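Adenosine deaminase 1 (PDB 3RYS) probably catalyses the zinc-dependent hydrolytic deamination of adenine to hypoxanthine, a step of purine salvage. Local coordinates at residues A[16-21]-A[97-102]; A[243-248]-A[276-281]. All blocks are in the same frame, centred on the assembly; numbering follows the deposited sequence.

Contact 1: A[16-21]-A[97-102]; sequences AELHLH and HAEIMM. With ZN (zinc ion), chain C; ADE (adenine), chain D.
Glu17 is bonded through its backbone at both ends: its N donates to His97 O, and its O accepts Glu99 N at 2.8 Å with a nearly straight N-H...O angle of 170°. Further along, Met101 N donates to Leu20 O, again at 2.8 Å, but the register has slipped by one residue. In the break between the two pairings sits a water that takes the N-H of Leu20 (2.7 Å from Leu20 N) and also touches Leu18 O and Glu99 O. These are the first two parallel strands of the (beta/alpha)8 barrel, and the His-Leu-His sequence at the end of the first is the metal-binding motif of this superfamily: His19 NE2 and His21 NE2 each lie 2.3 Å from the zinc ion. Met101 packs against both histidines. Its chain bends at the last torsion (chi3 -79°), which puts CE over one face of the His21 ring, opposite adenine N7, and 4.0 Å from His19 CD2. Outside the site, Leu18 runs alongside Glu99 with CD2 3.7 Å from Glu99 CD, while the carboxylate forms a salt bridge with Arg220. Leu20 CD2 likewise lies beside Ile100 CG2, at 3.9 Å.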
loop_
_atom_site.group_PDB
_atom_site.type_symbol
_atom_site.label_atom_id
_atom_site.label_comp_id
_atom_site.label_asym_id
_atom_site.label_seq_id
_atom_site.Cartn_x
_atom_site.Cartn_y
_atom_site.Cartn_z
ATOM N N ALA A 16 10.422 3.981 4.219
ATOM C CA ALA A 16 9.138 3.647 4.817
ATOM C C ALA A 16 8.168 3.253 3.706
ATOM O O ALA A 16 8.052 3.955 2.707
ATOM C CB ALA A 16 8.600 4.817 5.607
ATOM N N GLU A 17 7.488 2.123 3.861
ATOM C CA GLU A 17 6.442 1.759 2.909
ATOM C C GLU A 17 5.077 2.251 3.404
ATOM O O GLU A 17 4.588 1.822 4.451
ATOM C CB GLU A 17 6.430 0.252 2.632
ATOM C CG GLU A 17 5.605 -0.137 1.408
ATOM C CD GLU A 17 5.946 -1.521 0.865
ATOM O OE1 GLU A 17 6.433 -2.370 1.639
ATOM O OE2 GLU A 17 5.726 -1.757 -0.343
ATOM N N LEU A 18 4.482 3.169 2.647
ATOM C CA LEU A 18 3.240 3.817 3.045
ATOM C C LEU A 18 2.036 3.281 2.277
ATOM O O LEU A 18 0.887 3.503 2.665
ATOM C CB LEU A 18 3.346 5.328 2.832
ATOM C CG LEU A 18 4.517 6.046 3.502
ATOM C CD1 LEU A 18 4.454 7.540 3.211
ATOM C CD2 LEU A 18 4.523 5.783 4.998
ATOM N N HIS A 19 2.307 2.586 1.179
ATOM C CA HIS A 19 1.258 2.052 0.319
ATOM C C HIS A 19 1.454 0.547 0.158
ATOM O O HIS A 19 2.264 0.098 -0.658
ATOM C CB HIS A 19 1.298 2.744 -1.046
ATOM C CG HIS A 19 0.167 2.373 -1.954
ATOM N ND1 HIS A 19 -0.340 3.238 -2.902
ATOM C CD2 HIS A 19 -0.557 1.235 -2.059
ATOM C CE1 HIS A 19 -1.321 2.645 -3.557
ATOM N NE2 HIS A 19 -1.476 1.430 -3.061
ATOM N N LEU A 20 0.717 -0.230 0.945
ATOM C CA LEU A 20 0.859 -1.679 0.924
ATOM C C LEU A 20 -0.341 -2.399 1.516
ATOM O O LEU A 20 -0.727 -2.148 2.658
ATOM C CB LEU A 20 2.116 -2.108 1.671
ATOM C CG LEU A 20 2.200 -3.628 1.795
ATOM C CD1 LEU A 20 3.545 -4.118 1.304
ATOM C CD2 LEU A 20 1.899 -4.113 3.216
ATOM N N HIS A 21 -0.915 -3.306 0.733
ATOM C CA HIS A 21 -2.052 -4.100 1.172
ATOM C C HIS A 21 -1.581 -5.442 1.713
ATOM O O HIS A 21 -0.914 -6.202 1.014
ATOM C CB HIS A 21 -3.010 -4.312 0.009
ATOM C CG HIS A 21 -3.418 -3.045 -0.666
ATOM N ND1 HIS A 21 -4.611 -2.409 -0.396
ATOM C CD2 HIS A 21 -2.791 -2.288 -1.596
ATOM C CE1 HIS A 21 -4.702 -1.318 -1.135
ATOM N NE2 HIS A 21 -3.611 -1.221 -1.869
ATOM N N HIS A 97 9.908 1.328 8.353
ATOM C CA HIS A 97 8.595 1.696 8.853
ATOM C C HIS A 97 7.562 1.312 7.801
ATOM O O HIS A 97 7.744 1.578 6.607
ATOM C CB HIS A 97 8.544 3.198 9.125
ATOM C CG HIS A 97 7.232 3.675 9.663
ATOM N ND1 HIS A 97 6.243 4.203 8.859
ATOM C CD2 HIS A 97 6.752 3.723 10.928
ATOM C CE1 HIS A 97 5.209 4.546 9.605
ATOM N NE2 HIS A 97 5.492 4.265 10.864
ATOM N N ALA A 98 6.482 0.681 8.245
ATOM C CA ALA A 98 5.468 0.187 7.329
ATOM C C ALA A 98 4.079 0.610 7.776
ATOM O O ALA A 98 3.663 0.314 8.897
ATOM C CB ALA A 98 5.555 -1.325 7.219
ATOM N N GLU A 99 3.368 1.320 6.905
ATOM C CA GLU A 99 1.984 1.679 7.188
ATOM C C GLU A 99 1.063 0.829 6.322
ATOM O O GLU A 99 0.966 1.018 5.110
ATOM C CB GLU A 99 1.755 3.182 7.019
ATOM C CG GLU A 99 2.441 3.988 8.120
ATOM C CD GLU A 99 2.294 5.490 7.970
ATOM O OE1 GLU A 99 1.303 5.942 7.359
ATOM O OE2 GLU A 99 3.173 6.214 8.481
ATOM N N ILE A 100 0.396 -0.119 6.970
ATOM C CA ILE A 100 -0.193 -1.262 6.286
ATOM C C ILE A 100 -1.705 -1.181 6.142
ATOM O O ILE A 100 -2.429 -0.959 7.112
ATOM C CB ILE A 100 0.178 -2.554 7.029
ATOM C CG1 ILE A 100 1.701 -2.695 7.090
ATOM C CG2 ILE A 100 -0.455 -3.763 6.362
ATOM C CD1 ILE A 100 2.194 -3.585 8.210
ATOM N N MET A 101 -2.178 -1.373 4.918
ATOM C CA MET A 101 -3.611 -1.401 4.656
ATOM C C MET A 101 -4.206 -2.798 4.791
ATOM O O MET A 101 -3.525 -3.817 4.653
ATOM C CB MET A 101 -3.934 -0.823 3.277
ATOM C CG MET A 101 -4.334 0.640 3.304
ATOM S SD MET A 101 -4.624 1.301 1.653
ATOM C CE MET A 101 -2.946 1.586 1.105
ATOM N N MET A 102 -5.502 -2.821 5.055
ATOM C CA MET A 102 -6.227 -4.052 5.256
ATOM C C MET A 102 -7.660 -3.777 4.831
ATOM O O MET A 102 -8.180 -2.688 5.079
ATOM C CB MET A 102 -6.150 -4.432 6.728
ATOM C CG MET A 102 -7.217 -5.383 7.212
ATOM S SD MET A 102 -7.133 -5.480 9.010
ATOM C CE MET A 102 -8.440 -6.660 9.322
HETATM ZN ZN ZN C . -3.083 -0.042 -3.820
HETATM N N9 ADE D . -6.819 -3.142 -3.751
HETATM C C8 ADE D . -5.580 -3.660 -3.482
HETATM N N7 ADE D . -4.596 -3.075 -4.133
HETATM C C5 ADE D . -5.242 -2.106 -4.887
HETATM C C6 ADE D . -4.765 -1.141 -5.800
HETATM N N6 ADE D . -3.470 -1.007 -6.110
HETATM N N1 ADE D . -5.672 -0.323 -6.381
HETATM C C2 ADE D . -6.967 -0.467 -6.066
HETATM N N3 ADE D . -7.538 -1.333 -5.224
HETATM C C4 ADE D . -6.612 -2.131 -4.664
HETATM O O HOH W 1 -0.607 1.037 2.915
#

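Contact 2: A[243-248]-A[276-281]; sequences PLTVCP and CVNSDD. With ZN (zinc ion), chain C; ADE (adenine), chain D.
Thr245 pairs with Cys276, and Val246 with Val277, in a short parallel ladder that joins the last two strands of the (beta/alpha)8 barrel, 244-246 and 275-277. Cys276 N donates to Leu244 O at 3.0 Å with an angle of 156°; the two bonds that follow, Val246 N to Cys276 O and Asn278 N to Val246 O, are both bent and weak. Within the ladder, Thr245 CG2 rests 4.0 Å from Cys276 SG, while Thr245 OG1 turns to Asp222. The segments diverge by 61° in overall direction, and beyond the ladder side chains take over. Val277, on the opposite face from Thr245 and Cys276, meets Pro248 beyond the strand, the two side chains crossing at about a right angle, with Pro248 CD 4.1 Å from Val277 CG1, next to helix 289-300. Cys247 is the N-cap residue of helix 248-253. Its SG stands anti to its own carbonyl carbon (chi1 -47°) and packs against CB of both Asn278 and Asp280, 3.5 Å from Asp280 CB. This sulfur thus lies directly behind a zinc ligand: Asp280 OD2 is 2.3 Å from the zinc ion, while OD1 faces the amino nitrogen of adenine and is hydrogen-bonded to Ser250. The next residue meets the same edge of the purine, with Asp281 OD2 2.8 Å from adenine N7. An alanine in place of Asp281 would probably leave N7 without this carboxylate partner and the purine less firmly fixed beside the metal. A metal-binding aspartate just past the end of the last barrel strand is a hallmark of the metallo-dependent hydrolases, and here a substrate-binding aspartate follows it immediately.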
loop_
_atom_site.group_PDB
_atom_site.type_symbol
_atom_site.label_atom_id
_atom_site.label_comp_id
_atom_site.label_asym_id
_atom_site.label_seq_id
_atom_site.Cartn_x
_atom_site.Cartn_y
_atom_site.Cartn_z
ATOM N N PRO A 243 1.831 14.145 -0.322
ATOM C CA PRO A 243 2.544 12.890 -0.579
ATOM C C PRO A 243 1.804 12.042 -1.601
ATOM O O PRO A 243 0.587 11.874 -1.485
ATOM C CB PRO A 243 2.536 12.191 0.786
ATOM C CG PRO A 243 2.331 13.287 1.782
ATOM C CD PRO A 243 1.460 14.297 1.095
ATOM N N LEU A 244 2.535 11.537 -2.594
ATOM C CA LEU A 244 1.987 10.620 -3.588
ATOM C C LEU A 244 2.654 9.245 -3.474
ATOM O O LEU A 244 3.852 9.098 -3.737
ATOM C CB LEU A 244 2.161 11.181 -5.006
ATOM C CG LEU A 244 0.937 11.841 -5.658
ATOM C CD1 LEU A 244 0.326 12.919 -4.772
ATOM C CD2 LEU A 244 1.281 12.406 -7.029
ATOM N N THR A 245 1.882 8.239 -3.079
ATOM C CA THR A 245 2.444 6.908 -2.905
ATOM C C THR A 245 2.457 6.102 -4.215
ATOM O O THR A 245 1.580 5.270 -4.469
ATOM C CB THR A 245 1.759 6.145 -1.746
ATOM O OG1 THR A 245 0.376 5.924 -2.046
ATOM C CG2 THR A 245 1.861 6.951 -0.457
ATOM N N VAL A 246 3.469 6.361 -5.041
ATOM C CA VAL A 246 3.610 5.691 -6.331
ATOM C C VAL A 246 4.006 4.222 -6.199
ATOM O O VAL A 246 4.806 3.855 -5.340
ATOM C CB VAL A 246 4.647 6.400 -7.224
ATOM C CG1 VAL A 246 4.681 5.758 -8.610
ATOM C CG2 VAL A 246 4.339 7.891 -7.321
ATOM N N CYS A 247 3.442 3.387 -7.067
ATOM C CA CYS A 247 3.744 1.958 -7.081
ATOM C C CYS A 247 4.110 1.524 -8.495
ATOM O O CYS A 247 3.241 1.118 -9.268
ATOM C CB CYS A 247 2.546 1.150 -6.573
ATOM S SG CYS A 247 1.807 1.794 -5.048
ATOM N N PRO A 248 5.406 1.613 -8.836
ATOM C CA PRO A 248 5.923 1.397 -10.197
ATOM C C PRO A 248 5.531 0.056 -10.820
ATOM O O PRO A 248 4.897 0.041 -11.875
ATOM C CB PRO A 248 7.439 1.485 -10.010
ATOM C CG PRO A 248 7.607 2.368 -8.793
ATOM C CD PRO A 248 6.471 2.002 -7.893
ATOM N N CYS A 276 6.882 8.911 -3.467
ATOM C CA CYS A 276 7.690 7.849 -2.888
ATOM C C CYS A 276 7.361 6.515 -3.552
ATOM O O CYS A 276 6.353 6.392 -4.250
ATOM C CB CYS A 276 7.492 7.767 -1.372
ATOM S SG CYS A 276 5.822 7.320 -0.836
ATOM N N VAL A 277 8.220 5.526 -3.330
ATOM C CA VAL A 277 8.126 4.231 -3.995
ATOM C C VAL A 277 7.526 3.171 -3.075
ATOM O O VAL A 277 7.949 3.021 -1.928
ATOM C CB VAL A 277 9.517 3.768 -4.475
ATOM C CG1 VAL A 277 9.442 2.395 -5.111
ATOM C CG2 VAL A 277 10.095 4.781 -5.452
ATOM N N ASN A 278 6.541 2.439 -3.590
ATOM C CA ASN A 278 5.829 1.425 -2.817
ATOM C C ASN A 278 5.577 0.170 -3.654
ATOM O O ASN A 278 5.539 0.236 -4.883
ATOM C CB ASN A 278 4.500 1.986 -2.306
ATOM C CG ASN A 278 4.669 3.288 -1.540
ATOM O OD1 ASN A 278 4.833 4.360 -2.128
ATOM N ND2 ASN A 278 4.616 3.199 -0.216
ATOM N N SER A 279 5.404 -0.974 -2.996
ATOM C CA SER A 279 5.213 -2.225 -3.732
ATOM C C SER A 279 3.734 -2.597 -3.873
ATOM O O SER A 279 3.377 -3.444 -4.698
ATOM C CB SER A 279 6.027 -3.372 -3.115
ATOM O OG SER A 279 5.575 -3.703 -1.816
ATOM N N ASP A 280 2.889 -1.959 -3.062
ATOM C CA ASP A 280 1.434 -2.059 -3.193
ATOM C C ASP A 280 0.885 -3.453 -2.869
ATOM O O ASP A 280 0.376 -3.684 -1.773
ATOM C CB ASP A 280 0.992 -1.610 -4.595
ATOM C CG ASP A 280 -0.509 -1.419 -4.702
ATOM O OD1 ASP A 280 -1.029 -1.396 -5.835
ATOM O OD2 ASP A 280 -1.170 -1.294 -3.651
ATOM N N ASP A 281 0.981 -4.365 -3.832
ATOM C CA ASP A 281 0.575 -5.757 -3.644
ATOM C C ASP A 281 1.730 -6.673 -4.082
ATOM O O ASP A 281 1.721 -7.219 -5.188
ATOM C CB ASP A 281 -0.696 -6.054 -4.449
ATOM C CG ASP A 281 -1.851 -5.107 -4.109
ATOM O OD1 ASP A 281 -2.559 -5.383 -3.120
ATOM O OD2 ASP A 281 -2.073 -4.105 -4.833
HETATM ZN ZN ZN C . -3.083 -0.042 -3.820
HETATM N N9 ADE D . -6.819 -3.142 -3.751
HETATM C C8 ADE D . -5.580 -3.660 -3.482
HETATM N N7 ADE D . -4.596 -3.075 -4.133
HETATM C C5 ADE D . -5.242 -2.106 -4.887
HETATM C C6 ADE D . -4.765 -1.141 -5.800
HETATM N N6 ADE D . -3.470 -1.007 -6.110
HETATM N N1 ADE D . -5.672 -0.323 -6.381
HETATM C C2 ADE D . -6.967 -0.467 -6.066
HETATM N N3 ADE D . -7.538 -1.333 -5.224
HETATM C C4 ADE D . -6.612 -2.131 -4.664
#

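How the contacts relate
The two contacts lie side by side, their centres about 9 Å apart, and together close the barrel: segment 276-281 of contact 2 runs next to segment 16-21 of contact 1. His21 N probably donates to Asp280 O at 2.8 Å, and the carboxylate of Glu17 probably bonds to the hydroxyl of Ser279. Thr245 OG1 adds a hydrogen bond with ND1 of His19, which is likely to hold the rotation of this zinc-binding imidazole. Each contact delivers part of the metal site: His19 and His21 from contact 1, Asp280 from contact 2, completed by His199. Adenine, bound to the zinc ion through N6 at 2.5 Å, touches His21 on one side and Asp280 and Asp281 on another.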